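Local coordinates for dihydroorotase (Campylobacter jejuni subsp. jejuni, PDB 3PNU), which probably catalyses the reversible cyclization of carbamoyl aspartate to dihydroorotate, the third step of de novo pyrimidine synthesis, at a two-zinc centre, at residues L37-P48 and Y76-C84. Numbering follows the deposited sequence.
Sequences LRDNQMLELIAP and YKMRILKAC
Asp39 and Arg79 join in a two-pronged salt bridge. Arg79 NE gives a hydrogen bond to the syn lone pair of Asp39 OD1 (2.8 Å), while NH2 makes a weaker, more bent one to OD2 (2.8 Å). The arginine chain bends at chi3 (-70°), which lays the guanidinium over CA of Tyr76, with its plane 31° from that of the carboxylate. Asp39 OD1 also takes a weak bond from Asn40 N.

Tyr76 reaches the turn at Leu37 and Arg38, predicted to bind substrate: its OH lies 2.7 Å from Arg38 O, at best a weak hydrogen bond, and shares a water with Leu37 N. Ile80 CD1 covers one face of the ring.

Between the helices, which cross at -50° with axes 8.6 Å apart, Leu43 is a knob among Tyr76, Arg79, Ile80 and Ala83; its CD2 lies 3.9 Å from Tyr76 CE1. Ala47 CB meets Ala83 CB at 4.0 Å. Leu37 CD1 packs on Ile80 CG2 (3.7 Å), and Ile59 of strand 56-59 backs both.

Thus apolar packing joins two outer helices of the TIM barrel, while the salt bridge, gripping both carboxylate oxygens and limiting guanidinium rotation, ties the preceding turn to helix 76-84.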
loop_
_atom_site.group_PDB
_atom_site.type_symbol
_atom_site.label_atom_id
_atom_site.label_comp_id
_atom_site.label_asym_id
_atom_site.label_seq_id
_atom_site.Cartn_x
_atom_site.Cartn_y
_atom_site.Cartn_z
ATOM N N LEU A 37 12.979 -20.299 6.117
ATOM C CA LEU A 37 14.374 -20.332 6.594
ATOM C C LEU A 37 15.396 -20.108 5.475
ATOM O O LEU A 37 16.609 -20.120 5.711
ATOM C CB LEU A 37 14.677 -21.688 7.246
ATOM C CG LEU A 37 14.023 -22.020 8.580
ATOM C CD1 LEU A 37 14.421 -23.447 9.017
ATOM C CD2 LEU A 37 14.409 -20.991 9.620
ATOM N N ARG A 38 14.907 -19.932 4.253
ATOM C CA ARG A 38 15.775 -19.686 3.105
ATOM C C ARG A 38 16.801 -20.817 2.925
ATOM O O ARG A 38 16.442 -21.997 3.015
ATOM C CB ARG A 38 16.462 -18.325 3.243
ATOM C CG ARG A 38 15.509 -17.158 3.444
ATOM C CD ARG A 38 14.416 -17.098 2.355
ATOM N NE ARG A 38 13.573 -15.924 2.552
ATOM C CZ ARG A 38 12.409 -15.719 1.947
ATOM N NH1 ARG A 38 11.914 -16.622 1.112
ATOM N NH2 ARG A 38 11.727 -14.607 2.200
ATOM N N ASP A 39 18.068 -20.481 2.668
ATOM C CA ASP A 39 19.060 -21.529 2.466
ATOM C C ASP A 39 20.482 -21.002 2.552
ATOM O O ASP A 39 20.708 -19.819 2.785
ATOM C CB ASP A 39 18.848 -22.161 1.087
ATOM C CG ASP A 39 19.339 -23.586 1.024
ATOM O OD1 ASP A 39 19.905 -24.043 2.035
ATOM O OD2 ASP A 39 19.134 -24.258 -0.017
ATOM N N ASN A 40 21.435 -21.916 2.384
ATOM C CA ASN A 40 22.841 -21.583 2.340
ATOM C C ASN A 40 23.209 -20.699 3.515
ATOM O O ASN A 40 22.867 -21.021 4.651
ATOM C CB ASN A 40 23.153 -20.909 1.003
ATOM C CG ASN A 40 22.639 -21.706 -0.181
ATOM O OD1 ASN A 40 22.576 -22.939 -0.149
ATOM N ND2 ASN A 40 22.268 -21.000 -1.241
ATOM N N GLN A 41 23.864 -19.571 3.252
ATOM C CA GLN A 41 24.323 -18.691 4.323
ATOM C C GLN A 41 23.205 -18.011 5.115
ATOM O O GLN A 41 23.332 -17.805 6.323
ATOM C CB GLN A 41 25.341 -17.674 3.776
ATOM C CG GLN A 41 26.707 -18.315 3.388
ATOM C CD GLN A 41 26.668 -19.231 2.162
ATOM O OE1 GLN A 41 26.075 -18.894 1.138
ATOM N NE2 GLN A 41 27.341 -20.379 2.254
ATOM N N MET A 42 22.112 -17.671 4.440
ATOM C CA MET A 42 20.975 -17.025 5.108
ATOM C C MET A 42 20.387 -17.957 6.189
ATOM O O MET A 42 20.077 -17.539 7.313
ATOM C CB MET A 42 19.893 -16.635 4.077
ATOM C CG MET A 42 18.651 -15.963 4.701
ATOM S SD MET A 42 18.966 -14.395 5.531
ATOM C CE MET A 42 19.315 -13.360 4.093
ATOM N N LEU A 43 20.236 -19.222 5.824
ATOM C CA LEU A 43 19.736 -20.219 6.745
ATOM C C LEU A 43 20.567 -20.247 8.027
ATOM O O LEU A 43 20.009 -20.194 9.120
ATOM C CB LEU A 43 19.733 -21.584 6.075
ATOM C CG LEU A 43 19.316 -22.760 6.943
ATOM C CD1 LEU A 43 17.986 -22.504 7.650
ATOM C CD2 LEU A 43 19.250 -24.002 6.074
ATOM N N GLU A 44 21.894 -20.301 7.886
ATOM C CA GLU A 44 22.814 -20.343 9.044
ATOM C C GLU A 44 22.641 -19.150 9.987
ATOM O O GLU A 44 22.928 -19.245 11.185
ATOM C CB GLU A 44 24.282 -20.418 8.575
ATOM C CG GLU A 44 24.628 -21.682 7.772
ATOM C CD GLU A 44 25.974 -21.595 7.044
ATOM O OE1 GLU A 44 26.767 -20.660 7.330
ATOM O OE2 GLU A 44 26.228 -22.468 6.173
ATOM N N LEU A 45 22.166 -18.034 9.451
ATOM C CA LEU A 45 21.977 -16.826 10.257
ATOM C C LEU A 45 20.638 -16.747 10.999
ATOM O O LEU A 45 20.601 -16.402 12.177
ATOM C CB LEU A 45 22.129 -15.588 9.368
ATOM C CG LEU A 45 21.863 -14.228 10.035
ATOM C CD1 LEU A 45 22.689 -14.045 11.291
ATOM C CD2 LEU A 45 22.125 -13.099 9.041
ATOM N N ILE A 46 19.545 -17.064 10.309
ATOM C CA ILE A 46 18.200 -16.957 10.905
ATOM C C ILE A 46 17.669 -18.224 11.624
ATOM O O ILE A 46 16.937 -18.106 12.611
ATOM C CB ILE A 46 17.155 -16.520 9.833
ATOM C CG1 ILE A 46 16.924 -17.639 8.804
ATOM C CG2 ILE A 46 17.611 -15.255 9.153
ATOM C CD1 ILE A 46 15.838 -17.347 7.784
ATOM N N ALA A 47 18.038 -19.410 11.138
ATOM C CA ALA A 47 17.536 -20.666 11.709
ATOM C C ALA A 47 17.635 -20.713 13.227
ATOM O O ALA A 47 16.682 -21.095 13.896
ATOM C CB ALA A 47 18.220 -21.882 11.072
ATOM N N PRO A 48 18.794 -20.343 13.778
ATOM C CA PRO A 48 18.946 -20.312 15.230
ATOM C C PRO A 48 17.971 -19.400 15.936
ATOM O O PRO A 48 17.582 -19.667 17.055
ATOM C CB PRO A 48 20.364 -19.770 15.414
ATOM C CG PRO A 48 21.110 -20.338 14.247
ATOM C CD PRO A 48 20.105 -20.291 13.094
ATOM N N TYR A 76 18.101 -30.471 2.125
ATOM C CA TYR A 76 17.769 -29.196 2.800
ATOM C C TYR A 76 17.577 -29.404 4.298
ATOM O O TYR A 76 18.037 -28.599 5.119
ATOM C CB TYR A 76 16.519 -28.586 2.147
ATOM C CG TYR A 76 16.030 -27.280 2.732
ATOM C CD1 TYR A 76 16.918 -26.254 3.039
ATOM C CD2 TYR A 76 14.666 -27.037 2.899
ATOM C CE1 TYR A 76 16.479 -25.052 3.557
ATOM C CE2 TYR A 76 14.206 -25.819 3.402
ATOM C CZ TYR A 76 15.113 -24.835 3.730
ATOM O OH TYR A 76 14.674 -23.638 4.232
ATOM N N LYS A 77 16.899 -30.494 4.651
ATOM C CA LYS A 77 16.686 -30.842 6.062
ATOM C C LYS A 77 18.040 -30.939 6.756
ATOM O O LYS A 77 18.260 -30.321 7.806
ATOM C CB LYS A 77 15.940 -32.169 6.194
ATOM C CG LYS A 77 15.653 -32.576 7.640
ATOM C CD LYS A 77 14.771 -33.828 7.714
ATOM C CE LYS A 77 14.358 -34.131 9.144
ATOM N NZ LYS A 77 13.514 -35.354 9.252
ATOM N N MET A 78 18.953 -31.709 6.158
ATOM C CA MET A 78 20.280 -31.851 6.737
ATOM C C MET A 78 20.858 -30.471 6.983
ATOM O O MET A 78 21.342 -30.185 8.083
ATOM C CB MET A 78 21.225 -32.673 5.837
ATOM C CG MET A 78 20.841 -34.163 5.664
ATOM S SD MET A 78 20.687 -35.130 7.210
ATOM C CE MET A 78 20.248 -36.765 6.556
ATOM N N ARG A 79 20.787 -29.605 5.970
ATOM C CA ARG A 79 21.327 -28.247 6.103
ATOM C C ARG A 79 20.674 -27.518 7.273
ATOM O O ARG A 79 21.352 -26.839 8.036
ATOM C CB ARG A 79 21.188 -27.437 4.797
ATOM C CG ARG A 79 21.936 -28.022 3.601
ATOM C CD ARG A 79 22.083 -27.013 2.439
ATOM N NE ARG A 79 20.833 -26.707 1.747
ATOM C CZ ARG A 79 20.342 -27.429 0.742
ATOM N NH1 ARG A 79 20.974 -28.514 0.321
ATOM N NH2 ARG A 79 19.201 -27.084 0.162
ATOM N N ILE A 80 19.359 -27.673 7.423
ATOM C CA ILE A 80 18.651 -27.027 8.534
ATOM C C ILE A 80 19.175 -27.562 9.857
ATOM O O ILE A 80 19.514 -26.789 10.750
ATOM C CB ILE A 80 17.105 -27.222 8.486
ATOM C CG1 ILE A 80 16.525 -26.662 7.186
ATOM C CG2 ILE A 80 16.455 -26.518 9.672
ATOM C CD1 ILE A 80 15.087 -26.975 6.967
ATOM N N LEU A 81 19.246 -28.884 9.979
ATOM C CA LEU A 81 19.736 -29.511 11.219
ATOM C C LEU A 81 21.123 -29.015 11.640
ATOM O O LEU A 81 21.360 -28.777 12.824
ATOM C CB LEU A 81 19.710 -31.032 11.106
ATOM C CG LEU A 81 18.305 -31.635 11.077
ATOM C CD1 LEU A 81 18.399 -33.141 10.833
ATOM C CD2 LEU A 81 17.531 -31.326 12.372
ATOM N N LYS A 82 22.035 -28.863 10.678
ATOM C CA LYS A 82 23.363 -28.325 10.994
ATOM C C LYS A 82 23.266 -26.900 11.492
ATOM O O LYS A 82 23.862 -26.550 12.493
ATOM C CB LYS A 82 24.290 -28.310 9.778
ATOM C CG LYS A 82 25.018 -29.620 9.449
ATOM C CD LYS A 82 26.113 -29.373 8.375
ATOM C CE LYS A 82 27.179 -28.329 8.837
ATOM N NZ LYS A 82 28.169 -27.967 7.766
ATOM N N ALA A 83 22.509 -26.083 10.768
ATOM C CA ALA A 83 22.351 -24.664 11.079
ATOM C C ALA A 83 21.801 -24.387 12.475
ATOM O O ALA A 83 22.065 -23.329 13.049
ATOM C CB ALA A 83 21.467 -24.006 10.023
ATOM N N CYS A 84 21.041 -25.339 13.007
ATOM C CA CYS A 84 20.439 -25.218 14.339
ATOM C C CYS A 84 21.405 -25.672 15.415
ATOM O O CYS A 84 21.412 -25.131 16.527
ATOM C CB CYS A 84 19.188 -26.076 14.405
ATOM S SG CYS A 84 18.054 -25.655 13.124
HETATM O O HOH W 1 11.936 -22.465 4.028
#